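Local atomic coordinates of pollen-specific leucine-rich repeat extensin-like protein 1 (Arabidopsis thaliana, PDB entry 6TME), a protein that probably binds small secreted signalling peptides through its leucine-rich repeat domain and probably links this perception to the pollen cell wall through its extensin-like part. Residues Ile97-His101 against Ala102-Gly106; Ser201-Pro204 against Glu205-Lys209; Ile239-Gly243 against Asn244-Gly248; Gly248-Pro251 against Asn252-Ser256; Phe335-Ser339 against Asn340-Asn344. One frame throughout, in Å; residues are numbered along the deposited sequence.

In the fold
The five contacts sample a leucine-rich repeat solenoid from one end towards the other. Contacts 1, 3 and 5, in that order along the chain, each turn out of a strand of the long parallel array: 92-98, 238-240 and 334-336. Their centres lie 31 Å (1 to 3), 21 Å (3 to 5) and 46 Å (1 to 5) apart. Contacts 2 and 4 are equivalent turns in the loops that lead back to strands 214-216 and 262-264, with centres 14 Å apart. Contact 2 touches contact 3 through Ile203, and contacts 3 and 4 share Gly248. Asparagine bonds close contacts 3 and 5, proline-isoleucine bonds contacts 2 and 4; contacts 1 and 3 meet another protein chain.

Contact 1: Ile97-His101 against Ala102-Gly106; sequences IDLNH and ADIFG. Unlike the reference sequence in segment 102-106: Phe105 (reference Ala).
The type II beta turn from Leu99 to Ala102 takes the chain out of strand 92-98, and one backbone bond closes it: Ala102 N donates to Leu99 O at 3.0 Å, with an N-H...O angle of 153°. His101, at the third position of the turn, has a positive phi of 73°, as this turn type requires. The methyl of Ala102 lies beside the same carbonyl, its CB 3.4 Å from Leu99 O, and Leu99 O also accepts the amide ND2 of Asn126. On the buried side the packing is apolar: Leu99 CB and Ala102 CB are 4.4 Å apart, while the branch end Leu99 CD1 meets Ile104 CD1 at 4.3 Å. In a leucine-rich repeat these three residues occupy the inward positions of the LxxN pattern and its following leucine, with alanine where asparagine usually stands. An Asx turn overlaps the start of the beta turn. Asp98 holds its CG opposite the backbone N (chi1 -169°), which brings OD1 to Asn100 N at 3.0 Å, and the donor comes in nearly on the line of the C-O bond. Asn100 and His101 turn their side chains away from this core: Asn100 OD1 accepts from Asn124 N, its ND2 bonds an aromatic side chain of another protein chain, and His101 NE2 bonds the backbone of that chain.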
loop_
_atom_site.group_PDB
_atom_site.type_symbol
_atom_site.label_atom_id
_atom_site.label_comp_id
_atom_site.label_asym_id
_atom_site.label_seq_id
_atom_site.Cartn_x
_atom_site.Cartn_y
_atom_site.Cartn_z
ATOM N N ILE A 97 2.180 -18.873 8.465
ATOM C CA ILE A 97 0.748 -19.058 8.517
ATOM C C ILE A 97 0.195 -18.407 7.263
ATOM O O ILE A 97 0.585 -17.289 6.925
ATOM C CB ILE A 97 0.160 -18.419 9.782
ATOM C CG1 ILE A 97 0.755 -19.092 11.022
ATOM C CG2 ILE A 97 -1.355 -18.442 9.717
ATOM C CD1 ILE A 97 0.178 -20.455 11.318
ATOM N N ASP A 98 -0.657 -19.122 6.542
ATOM C CA ASP A 98 -1.248 -18.569 5.331
ATOM C C ASP A 98 -2.660 -19.125 5.220
ATOM O O ASP A 98 -2.840 -20.276 4.830
ATOM C CB ASP A 98 -0.430 -18.876 4.090
ATOM C CG ASP A 98 -0.901 -18.081 2.869
ATOM O OD1 ASP A 98 -2.083 -17.646 2.830
ATOM O OD2 ASP A 98 -0.075 -17.874 1.947
ATOM N N LEU A 99 -3.639 -18.272 5.544
ATOM C CA LEU A 99 -5.066 -18.540 5.443
ATOM C C LEU A 99 -5.744 -17.600 4.438
ATOM O O LEU A 99 -6.946 -17.338 4.545
ATOM C CB LEU A 99 -5.719 -18.407 6.823
ATOM C CG LEU A 99 -5.136 -19.334 7.903
ATOM C CD1 LEU A 99 -5.657 -19.003 9.334
ATOM C CD2 LEU A 99 -5.417 -20.798 7.531
ATOM N N ASN A 100 -4.986 -17.075 3.468
ATOM C CA ASN A 100 -5.544 -16.146 2.488
ATOM C C ASN A 100 -6.826 -16.697 1.890
ATOM O O ASN A 100 -6.876 -17.849 1.453
ATOM C CB ASN A 100 -4.543 -15.851 1.365
ATOM C CG ASN A 100 -3.506 -14.848 1.764
ATOM O OD1 ASN A 100 -3.587 -14.238 2.831
ATOM N ND2 ASN A 100 -2.508 -14.676 0.921
ATOM N N HIS A 101 -7.879 -15.874 1.933
ATOM C CA HIS A 101 -9.169 -16.157 1.304
ATOM C C HIS A 101 -9.985 -17.231 2.012
ATOM O O HIS A 101 -10.937 -17.750 1.420
ATOM C CB HIS A 101 -8.990 -16.552 -0.160
ATOM C CG HIS A 101 -8.386 -15.470 -0.990
ATOM N ND1 HIS A 101 -7.049 -15.447 -1.321
ATOM C CD2 HIS A 101 -8.928 -14.351 -1.524
ATOM C CE1 HIS A 101 -6.797 -14.371 -2.045
ATOM N NE2 HIS A 101 -7.919 -13.689 -2.180
ATOM N N ALA A 102 -9.647 -17.598 3.259
ATOM C CA ALA A 102 -10.475 -18.580 3.962
ATOM C C ALA A 102 -11.756 -17.985 4.553
ATOM O O ALA A 102 -12.612 -18.746 5.005
ATOM C CB ALA A 102 -9.665 -19.277 5.059
ATOM N N ASP A 103 -11.924 -16.660 4.550
ATOM C CA ASP A 103 -13.175 -16.021 4.977
ATOM C C ASP A 103 -13.577 -16.386 6.415
ATOM O O ASP A 103 -14.767 -16.438 6.744
ATOM C CB ASP A 103 -14.309 -16.350 4.002
ATOM C CG ASP A 103 -15.504 -15.421 4.154
ATOM O OD1 ASP A 103 -15.308 -14.199 4.329
ATOM O OD2 ASP A 103 -16.650 -15.918 4.106
ATOM N N ILE A 104 -12.595 -16.596 7.290
ATOM C CA ILE A 104 -12.839 -17.041 8.662
ATOM C C ILE A 104 -13.246 -15.857 9.537
ATOM O O ILE A 104 -12.519 -14.867 9.640
ATOM C CB ILE A 104 -11.587 -17.734 9.231
ATOM C CG1 ILE A 104 -11.254 -18.990 8.424
ATOM C CG2 ILE A 104 -11.767 -18.098 10.687
ATOM C CD1 ILE A 104 -9.836 -19.490 8.657
ATOM N N PHE A 105 -14.390 -15.968 10.205
ATOM C CA PHE A 105 -14.782 -14.995 11.220
ATOM C C PHE A 105 -14.258 -15.480 12.568
ATOM O O PHE A 105 -14.700 -16.511 13.081
ATOM C CB PHE A 105 -16.297 -14.786 11.243
ATOM C CG PHE A 105 -16.802 -13.975 12.438
ATOM C CD1 PHE A 105 -16.055 -12.916 12.961
ATOM C CD2 PHE A 105 -18.023 -14.289 13.043
ATOM C CE1 PHE A 105 -16.521 -12.183 14.059
ATOM C CE2 PHE A 105 -18.505 -13.555 14.143
ATOM C CZ PHE A 105 -17.754 -12.492 14.643
ATOM N N GLY A 106 -13.313 -14.744 13.126
ATOM C CA GLY A 106 -12.857 -14.962 14.487
ATOM C C GLY A 106 -12.094 -13.731 14.937
ATOM O O GLY A 106 -12.356 -12.624 14.487
#

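Contact 2: Ser201-Pro204 against Glu205-Lys209; sequences STIP and ETIGK
Ile203 and Pro204 pack closely against Ile207 at the start of a 3-10 segment, 207-209, whereas Glu205 is exposed. The tight part rests on one backbone bond, Ile207 N to Pro204 O at 3.1 Å. It is nearly straight (164°), but the donor stands well above the carbonyl plane, 53° out of it, and so does not use a lone pair direction. Ile207 presses its branched carbon on the same oxygen, with CB 3.5 Å from Pro204 O. The longer branch of Ile207 stands opposite its backbone N (chi1 -168°), which puts CD1 3.8 Å from the CG2 methyl of Ile203, the end of Ile207 crossing the short branch of Ile203 obliquely. On the flank, Thr206 OG1 lies 3.3 Å from Pro204 CB, and its hydroxyl is hydrogen-bonded to Pro182 O of an earlier loop, which fixes its rotation. The loose side is different in kind: Glu205 touches Pro204 by little more than CB, 3.7 Å from Pro204 C, and its chain bends at chi2 and its side chain touches Pro227 of the next loop. One further bond, Lys209 N to Thr206 O at 2.7 Å, continues the 3-10 turn. The sequence follows the IPxxIG pattern of plant-type leucine-rich repeats. The turn lies between strands 198-201 and 214-216, with Pro204 resting on Pro182 of the loop before it and Glu205 O accepting from Thr229 OG1 of the loop after it.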
loop_
_atom_site.group_PDB
_atom_site.type_symbol
_atom_site.label_atom_id
_atom_site.label_comp_id
_atom_site.label_asym_id
_atom_site.label_seq_id
_atom_site.Cartn_x
_atom_site.Cartn_y
_atom_site.Cartn_z
ATOM N N SER A 201 -5.862 12.973 10.027
ATOM C CA SER A 201 -4.770 13.922 10.204
ATOM C C SER A 201 -3.660 13.751 9.178
ATOM O O SER A 201 -3.903 13.271 8.067
ATOM C CB SER A 201 -4.200 13.846 11.614
ATOM O OG SER A 201 -4.855 14.804 12.419
ATOM N N THR A 202 -2.452 14.176 9.535
ATOM C CA THR A 202 -1.466 14.534 8.533
ATOM C C THR A 202 -0.651 13.336 8.099
ATOM O O THR A 202 -0.593 12.306 8.777
ATOM C CB THR A 202 -0.510 15.627 9.032
ATOM O OG1 THR A 202 0.168 15.199 10.218
ATOM C CG2 THR A 202 -1.255 16.889 9.305
ATOM N N ILE A 203 -0.037 13.483 6.931
ATOM C CA ILE A 203 1.064 12.607 6.542
ATOM C C ILE A 203 2.285 12.992 7.362
ATOM O O ILE A 203 2.668 14.162 7.371
ATOM C CB ILE A 203 1.352 12.721 5.053
ATOM C CG1 ILE A 203 0.130 12.306 4.236
ATOM C CG2 ILE A 203 2.539 11.832 4.673
ATOM C CD1 ILE A 203 0.190 12.874 2.851
ATOM N N PRO A 204 2.902 12.060 8.062
ATOM C CA PRO A 204 4.011 12.421 8.949
ATOM C C PRO A 204 5.169 13.051 8.189
ATOM O O PRO A 204 5.502 12.640 7.077
ATOM C CB PRO A 204 4.417 11.080 9.560
ATOM C CG PRO A 204 3.212 10.199 9.376
ATOM C CD PRO A 204 2.593 10.623 8.096
ATOM N N GLU A 205 5.808 14.035 8.827
ATOM C CA GLU A 205 7.025 14.621 8.282
ATOM C C GLU A 205 8.122 13.586 8.072
ATOM O O GLU A 205 9.060 13.837 7.307
ATOM C CB GLU A 205 7.531 15.732 9.209
ATOM C CG GLU A 205 6.607 16.954 9.255
ATOM C CD GLU A 205 6.659 17.768 7.967
ATOM O OE1 GLU A 205 7.678 17.664 7.243
ATOM O OE2 GLU A 205 5.685 18.508 7.682
ATOM N N THR A 206 8.025 12.430 8.734
ATOM C CA THR A 206 9.039 11.390 8.647
ATOM C C THR A 206 8.996 10.613 7.340
ATOM O O THR A 206 9.893 9.794 7.102
ATOM C CB THR A 206 8.851 10.406 9.789
ATOM O OG1 THR A 206 7.480 9.994 9.794
ATOM C CG2 THR A 206 9.191 11.063 11.120
ATOM N N ILE A 207 7.983 10.838 6.498
ATOM C CA ILE A 207 7.843 10.055 5.273
ATOM C C ILE A 207 9.135 10.021 4.460
ATOM O O ILE A 207 9.438 9.012 3.807
ATOM C CB ILE A 207 6.672 10.596 4.443
ATOM C CG1 ILE A 207 6.342 9.622 3.328
ATOM C CG2 ILE A 207 7.000 11.984 3.874
ATOM C CD1 ILE A 207 5.107 10.010 2.574
ATOM N N GLY A 208 9.929 11.100 4.497
ATOM C CA GLY A 208 11.167 11.122 3.737
ATOM C C GLY A 208 12.191 10.110 4.192
ATOM O O GLY A 208 13.156 9.836 3.460
ATOM N N LYS A 209 12.016 9.553 5.398
ATOM C CA LYS A 209 12.929 8.527 5.883
ATOM C C LYS A 209 12.644 7.163 5.271
ATOM O O LYS A 209 13.522 6.300 5.303
ATOM C CB LYS A 209 12.866 8.421 7.413
ATOM C CG LYS A 209 13.328 9.671 8.185
ATOM C CD LYS A 209 14.836 9.834 8.168
ATOM C CE LYS A 209 15.298 10.961 9.087
ATOM N NZ LYS A 209 16.751 11.263 8.884
#

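Contact 3: Ile239-Gly243 against Asn244-Gly248; sequences IVFIG and NNLSG
The ring of Phe241 meets the methyl end of Leu246 obliquely, Phe241 CD1 lying 3.7 Å from Leu246 CD1, and the two side chains run at about a right angle to each other. The same ring meets Phe217 with the planes nearly parallel. The second flat group is the amide of Asn244. Its ND2 donates to Phe241 O at 3.0 Å and 158°; the oxygen lies almost in the amide plane (12° out of it), whereas the nitrogen stands 55° above the plane of the carbonyl. With its CG beside the backbone N, Asn244 folds back over the preceding peptide, CG 3.5 Å from Gly243 O. Gly243 itself has a positive phi, which helps turn the chain from strand 238-240 into the next short strand. This is the asparagine ladder of leucine-rich repeats: Asn244 ND2 also reaches Phe217 O, its OD1 accepts from Phe222 N and, weakly, from Asn220 N, and Asn268 ND2 in turn donates to Phe241 O. A buried amide gripped by backbone groups at both ends is thus fixed in rotation, and the Phe241 carbonyl, with two amide donors, has its polarity met within the coil.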
loop_
_atom_site.group_PDB
_atom_site.type_symbol
_atom_site.label_atom_id
_atom_site.label_comp_id
_atom_site.label_asym_id
_atom_site.label_seq_id
_atom_site.Cartn_x
_atom_site.Cartn_y
_atom_site.Cartn_z
ATOM N N ILE A 239 3.450 5.530 -5.321
ATOM C CA ILE A 239 2.817 6.180 -4.177
ATOM C C ILE A 239 1.403 6.578 -4.577
ATOM O O ILE A 239 1.188 7.166 -5.640
ATOM C CB ILE A 239 3.628 7.392 -3.670
ATOM C CG1 ILE A 239 3.076 7.878 -2.324
ATOM C CG2 ILE A 239 3.681 8.545 -4.703
ATOM C CD1 ILE A 239 4.161 8.282 -1.343
ATOM N N VAL A 240 0.430 6.225 -3.746
ATOM C CA VAL A 240 -0.978 6.367 -4.092
ATOM C C VAL A 240 -1.691 7.098 -2.960
ATOM O O VAL A 240 -1.708 6.611 -1.823
ATOM C CB VAL A 240 -1.625 5.001 -4.359
ATOM C CG1 VAL A 240 -3.065 5.170 -4.813
ATOM C CG2 VAL A 240 -0.806 4.237 -5.412
ATOM N N PHE A 241 -2.260 8.272 -3.277
ATOM C CA PHE A 241 -2.992 9.131 -2.352
ATOM C C PHE A 241 -4.479 9.248 -2.675
ATOM O O PHE A 241 -5.167 10.052 -2.035
ATOM C CB PHE A 241 -2.452 10.566 -2.367
ATOM C CG PHE A 241 -1.033 10.722 -1.948
ATOM C CD1 PHE A 241 -0.690 10.778 -0.602
ATOM C CD2 PHE A 241 -0.048 10.933 -2.902
ATOM C CE1 PHE A 241 0.631 10.965 -0.218
ATOM C CE2 PHE A 241 1.266 11.121 -2.533
ATOM C CZ PHE A 241 1.613 11.143 -1.190
ATOM N N ILE A 242 -4.979 8.529 -3.679
ATOM C CA ILE A 242 -6.364 8.635 -4.132
ATOM C C ILE A 242 -7.353 8.819 -2.979
ATOM O O ILE A 242 -7.441 7.978 -2.075
ATOM C CB ILE A 242 -6.770 7.395 -4.953
ATOM C CG1 ILE A 242 -5.783 7.129 -6.063
ATOM C CG2 ILE A 242 -8.169 7.572 -5.552
ATOM C CD1 ILE A 242 -6.126 5.878 -6.839
ATOM N N GLY A 243 -8.132 9.896 -3.023
ATOM C CA GLY A 243 -9.325 9.956 -2.202
ATOM C C GLY A 243 -9.055 10.236 -0.739
ATOM O O GLY A 243 -9.363 9.418 0.122
ATOM N N ASN A 244 -8.441 11.376 -0.456
ATOM C CA ASN A 244 -8.205 11.821 0.907
ATOM C C ASN A 244 -8.680 13.271 0.973
ATOM O O ASN A 244 -9.446 13.752 0.128
ATOM C CB ASN A 244 -6.732 11.645 1.296
ATOM C CG ASN A 244 -6.410 10.225 1.721
ATOM O OD1 ASN A 244 -6.795 9.786 2.808
ATOM N ND2 ASN A 244 -5.704 9.495 0.861
ATOM N N ASN A 245 -8.235 13.984 1.998
ATOM C CA ASN A 245 -8.586 15.384 2.140
ATOM C C ASN A 245 -7.321 16.215 2.229
ATOM O O ASN A 245 -7.196 17.084 3.098
ATOM C CB ASN A 245 -9.474 15.582 3.367
ATOM C CG ASN A 245 -10.892 15.130 3.111
ATOM O OD1 ASN A 245 -11.524 15.545 2.123
ATOM N ND2 ASN A 245 -11.395 14.245 3.965
ATOM N N LEU A 246 -6.372 15.929 1.347
ATOM C CA LEU A 246 -5.143 16.695 1.289
ATOM C C LEU A 246 -5.357 17.977 0.470
ATOM O O LEU A 246 -6.276 18.087 -0.351
ATOM C CB LEU A 246 -4.037 15.843 0.683
ATOM C CG LEU A 246 -3.679 14.522 1.381
ATOM C CD1 LEU A 246 -2.773 13.676 0.450
ATOM C CD2 LEU A 246 -2.997 14.752 2.729
ATOM N N SER A 247 -4.478 18.944 0.686
ATOM C CA SER A 247 -4.651 20.284 0.132
ATOM C C SER A 247 -3.293 20.966 0.118
ATOM O O SER A 247 -2.252 20.328 0.321
ATOM C CB SER A 247 -5.672 21.083 0.947
ATOM O OG SER A 247 -5.238 21.173 2.302
ATOM N N GLY A 248 -3.303 22.268 -0.113
ATOM C CA GLY A 248 -2.061 22.970 -0.350
ATOM C C GLY A 248 -1.568 22.694 -1.764
ATOM O O GLY A 248 -2.225 22.041 -2.588
#

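Contact 4: Gly248-Pro251 against Asn252-Ser256; sequences GCLP and NEIGS
Leu250 and Pro251 receive Ile254 in a 3-10 turn of the plant-type leucine-rich repeat pattern, here GCLPNEIG. The first shell is centred on Pro251 O. It accepts from Ile254 N at 3.0 Å and 165°, with the donor standing 47° above the carbonyl plane. Ile254 keeps its longer branch beside its own backbone N (chi1 -67°), so that CG1 comes within 3.3 Å of Pro251 O and CD1 meets two apolar neighbours: it lies 3.7 Å from Leu250 CD2 and 3.9 Å from Pro251 CD. On the flank the Glu253 chain, bent at chi2, folds its OE1 back to Pro251 CB at 3.2 Å. Further out, Leu250 touches Pro275 and Phe289, and Ile254 touches Leu278, all from later loops; Asn252 O accepts from Thr277 OG1. Upstream, Gly248 turns the corner out of strand 245-247 with a positive phi where the chain changes direction. Cys249 then ties this loop to Cys364, near the end of the ordered chain, by a disulfide. The 3-10 segment itself continues from Asn252 to Ser256, where Glu253 O takes two donors on the same face of its plane, Ser256 N at 2.9 Å and Ser256 OG at 3.1 Å.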
loop_
_atom_site.group_PDB
_atom_site.type_symbol
_atom_site.label_atom_id
_atom_site.label_comp_id
_atom_site.label_asym_id
_atom_site.label_seq_id
_atom_site.Cartn_x
_atom_site.Cartn_y
_atom_site.Cartn_z
ATOM N N GLY A 248 -3.303 22.268 -0.113
ATOM C CA GLY A 248 -2.061 22.970 -0.350
ATOM C C GLY A 248 -1.568 22.694 -1.764
ATOM O O GLY A 248 -2.225 22.041 -2.588
ATOM N N CYS A 249 -0.383 23.217 -2.039
ATOM C CA CYS A 249 0.265 23.017 -3.322
ATOM C C CYS A 249 1.138 21.776 -3.276
ATOM O O CYS A 249 1.612 21.373 -2.214
ATOM C CB CYS A 249 1.120 24.233 -3.684
ATOM S SG CYS A 249 0.193 25.778 -3.800
ATOM N N LEU A 250 1.356 21.179 -4.443
ATOM C CA LEU A 250 2.329 20.104 -4.562
ATOM C C LEU A 250 3.712 20.644 -4.230
ATOM O O LEU A 250 4.103 21.686 -4.761
ATOM C CB LEU A 250 2.328 19.534 -5.976
ATOM C CG LEU A 250 1.133 18.645 -6.298
ATOM C CD1 LEU A 250 1.287 17.983 -7.669
ATOM C CD2 LEU A 250 0.953 17.596 -5.193
ATOM N N PRO A 251 4.474 19.995 -3.356
ATOM C CA PRO A 251 5.845 20.458 -3.138
ATOM C C PRO A 251 6.700 20.170 -4.356
ATOM O O PRO A 251 6.632 19.082 -4.933
ATOM C CB PRO A 251 6.312 19.660 -1.907
ATOM C CG PRO A 251 5.400 18.489 -1.823
ATOM C CD PRO A 251 4.076 18.965 -2.377
ATOM N N ASN A 252 7.509 21.166 -4.748
ATOM C CA ASN A 252 8.445 20.994 -5.855
ATOM C C ASN A 252 9.373 19.805 -5.641
ATOM O O ASN A 252 9.931 19.281 -6.612
ATOM C CB ASN A 252 9.298 22.260 -6.059
ATOM C CG ASN A 252 8.465 23.551 -6.157
ATOM O OD1 ASN A 252 7.356 23.576 -6.698
ATOM N ND2 ASN A 252 9.027 24.635 -5.648
ATOM N N GLU A 253 9.558 19.377 -4.390
ATOM C CA GLU A 253 10.455 18.269 -4.085
ATOM C C GLU A 253 9.979 16.961 -4.692
ATOM O O GLU A 253 10.787 16.037 -4.836
ATOM C CB GLU A 253 10.612 18.125 -2.569
ATOM C CG GLU A 253 11.383 19.272 -1.897
ATOM C CD GLU A 253 10.552 20.555 -1.740
ATOM O OE1 GLU A 253 9.359 20.569 -2.128
ATOM O OE2 GLU A 253 11.092 21.556 -1.217
ATOM N N ILE A 254 8.698 16.868 -5.073
ATOM C CA ILE A 254 8.218 15.698 -5.805
ATOM C C ILE A 254 9.098 15.392 -7.009
ATOM O O ILE A 254 9.293 14.224 -7.367
ATOM C CB ILE A 254 6.747 15.891 -6.220
ATOM C CG1 ILE A 254 5.857 15.924 -4.972
ATOM C CG2 ILE A 254 6.292 14.755 -7.132
ATOM C CD1 ILE A 254 4.406 16.288 -5.248
ATOM N N GLY A 255 9.668 16.419 -7.635
ATOM C CA GLY A 255 10.486 16.204 -8.813
ATOM C C GLY A 255 11.778 15.448 -8.569
ATOM O O GLY A 255 12.422 15.039 -9.539
ATOM N N SER A 256 12.178 15.258 -7.314
ATOM C CA SER A 256 13.350 14.445 -7.027
ATOM C C SER A 256 13.079 12.943 -7.082
ATOM O O SER A 256 14.034 12.165 -7.021
ATOM C CB SER A 256 13.910 14.808 -5.647
ATOM O OG SER A 256 13.813 16.202 -5.442
#

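Contact 5: Phe335-Ser339 against Asn340-Asn344; sequences FDDTS and NCLQN. With SO4 (sulfate ion), chain Q.
Between Asp337 and Asn340 the chain leaves strand 334-336 and turns a corner through Ser339, whose positive phi of 60° lets Asn340 look back at the Asp337 carbonyl. The amide nitrogen Asn340 ND2 donates to Asp337 O over 3.3 Å, a straight but weak bond at 168°. Beside it, Asp337 crosses the end of Leu342 at a slant, with OD2 3.6 Å and CB 3.9 Å from Leu342 CD1. Asp337 CG lies between the backbone N and the carbonyl carbon (chi1 67°), a torsion that sets the carboxylate beside Leu342 CD1. The charge of this buried OD2 is met by a salt bridge to Arg345 NE, although Glu321 OE2 is also close and may raise the cost of ionisation. The turn follows the last strand of the leucine-rich repeat array. Asn340 still forms the backward half of the ladder, through OD1 to Phe318 N and ND2 to Phe313 O. On the forward side, Gln348 of the closing loop donates to Asp337 O and accepts from Leu342 N, the two bonds that Asn268 supplies round contact 3. Disulfide Cys341-Cys354 joins this turn to helix 351-358. On the outer side Asp336 forms an Asx turn, OD1 accepting from Thr338 N at 3.3 Å. A sulfate, probably from the crystallisation liquor, sits by the same pair: its O3 is 2.9 Å from Thr338 OG1, and its O4 is 2.9 Å from Asp336 OD2.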
loop_
_atom_site.group_PDB
_atom_site.type_symbol
_atom_site.label_atom_id
_atom_site.label_comp_id
_atom_site.label_asym_id
_atom_site.label_seq_id
_atom_site.Cartn_x
_atom_site.Cartn_y
_atom_site.Cartn_z
ATOM N N PHE A 335 -4.037 10.683 -22.488
ATOM C CA PHE A 335 -4.302 11.882 -21.718
ATOM C C PHE A 335 -5.792 11.984 -21.436
ATOM O O PHE A 335 -6.617 11.348 -22.094
ATOM C CB PHE A 335 -3.813 13.137 -22.442
ATOM C CG PHE A 335 -2.350 13.116 -22.754
ATOM C CD1 PHE A 335 -1.410 13.306 -21.743
ATOM C CD2 PHE A 335 -1.904 12.899 -24.056
ATOM C CE1 PHE A 335 -0.048 13.299 -22.025
ATOM C CE2 PHE A 335 -0.540 12.888 -24.344
ATOM C CZ PHE A 335 0.394 13.082 -23.320
ATOM N N ASP A 336 -6.130 12.780 -20.431
ATOM C CA ASP A 336 -7.529 13.000 -20.077
ATOM C C ASP A 336 -7.644 14.397 -19.476
ATOM O O ASP A 336 -7.029 14.678 -18.438
ATOM C CB ASP A 336 -7.993 11.913 -19.115
ATOM C CG ASP A 336 -9.462 12.018 -18.752
ATOM O OD1 ASP A 336 -10.116 13.008 -19.131
ATOM O OD2 ASP A 336 -9.959 11.099 -18.061
ATOM N N ASP A 337 -8.403 15.281 -20.150
ATOM C CA ASP A 337 -8.494 16.685 -19.751
ATOM C C ASP A 337 -9.937 17.148 -19.560
ATOM O O ASP A 337 -10.200 18.354 -19.560
ATOM C CB ASP A 337 -7.765 17.594 -20.753
ATOM C CG ASP A 337 -8.435 17.647 -22.155
ATOM O OD1 ASP A 337 -9.459 16.955 -22.425
ATOM O OD2 ASP A 337 -7.900 18.404 -23.005
ATOM N N THR A 338 -10.859 16.209 -19.394
ATOM C CA THR A 338 -12.265 16.499 -19.131
ATOM C C THR A 338 -12.453 17.430 -17.934
ATOM O O THR A 338 -11.793 17.283 -16.899
ATOM C CB THR A 338 -12.991 15.173 -18.863
ATOM O OG1 THR A 338 -12.794 14.290 -19.973
ATOM C CG2 THR A 338 -14.471 15.370 -18.591
ATOM N N SER A 339 -13.385 18.380 -18.080
ATOM C CA SER A 339 -13.808 19.243 -16.991
ATOM C C SER A 339 -12.654 20.060 -16.442
ATOM O O SER A 339 -12.365 20.049 -15.240
ATOM C CB SER A 339 -14.478 18.454 -15.873
ATOM O OG SER A 339 -15.127 19.343 -14.979
ATOM N N ASN A 340 -11.985 20.764 -17.337
ATOM C CA ASN A 340 -11.078 21.800 -16.899
ATOM C C ASN A 340 -11.608 23.142 -17.395
ATOM O O ASN A 340 -12.820 23.303 -17.566
ATOM C CB ASN A 340 -9.673 21.498 -17.411
ATOM C CG ASN A 340 -8.879 20.611 -16.449
ATOM O OD1 ASN A 340 -8.492 21.040 -15.366
ATOM N ND2 ASN A 340 -8.686 19.363 -16.828
ATOM N N CYS A 341 -10.715 24.103 -17.634
ATOM C CA CYS A 341 -11.114 25.396 -18.173
ATOM C C CYS A 341 -10.394 25.679 -19.480
ATOM O O CYS A 341 -9.760 26.726 -19.618
ATOM C CB CYS A 341 -10.781 26.497 -17.153
ATOM S SG CYS A 341 -11.601 26.277 -15.580
ATOM N N LEU A 342 -10.429 24.748 -20.420
ATOM C CA LEU A 342 -9.646 24.877 -21.638
ATOM C C LEU A 342 -10.536 25.290 -22.799
ATOM O O LEU A 342 -11.561 24.656 -23.053
ATOM C CB LEU A 342 -8.940 23.567 -21.973
ATOM C CG LEU A 342 -8.143 22.967 -20.824
ATOM C CD1 LEU A 342 -7.977 21.468 -21.062
ATOM C CD2 LEU A 342 -6.798 23.668 -20.691
ATOM N N GLN A 343 -10.132 26.341 -23.510
ATOM C CA GLN A 343 -10.819 26.703 -24.741
ATOM C C GLN A 343 -10.599 25.629 -25.801
ATOM O O GLN A 343 -9.554 24.982 -25.854
ATOM C CB GLN A 343 -10.329 28.058 -25.259
ATOM C CG GLN A 343 -10.698 29.256 -24.379
ATOM C CD GLN A 343 -9.492 29.830 -23.678
ATOM O OE1 GLN A 343 -8.504 30.179 -24.320
ATOM N NE2 GLN A 343 -9.545 29.893 -22.346
ATOM N N ASN A 344 -11.616 25.425 -26.633
ATOM C CA ASN A 344 -11.511 24.568 -27.814
ATOM C C ASN A 344 -11.175 23.131 -27.437
ATOM O O ASN A 344 -10.322 22.480 -28.044
ATOM C CB ASN A 344 -10.497 25.117 -28.813
ATOM C CG ASN A 344 -11.112 26.113 -29.751
ATOM O OD1 ASN A 344 -12.325 26.328 -29.728
ATOM N ND2 ASN A 344 -10.287 26.716 -30.603
HETATM S S SO4 Q . -13.631 10.925 -18.190
HETATM O O1 SO4 Q . -15.022 11.146 -17.782
HETATM O O2 SO4 Q . -13.353 9.490 -18.223
HETATM O O3 SO4 Q . -13.401 11.467 -19.529
HETATM O O4 SO4 Q . -12.736 11.560 -17.223
#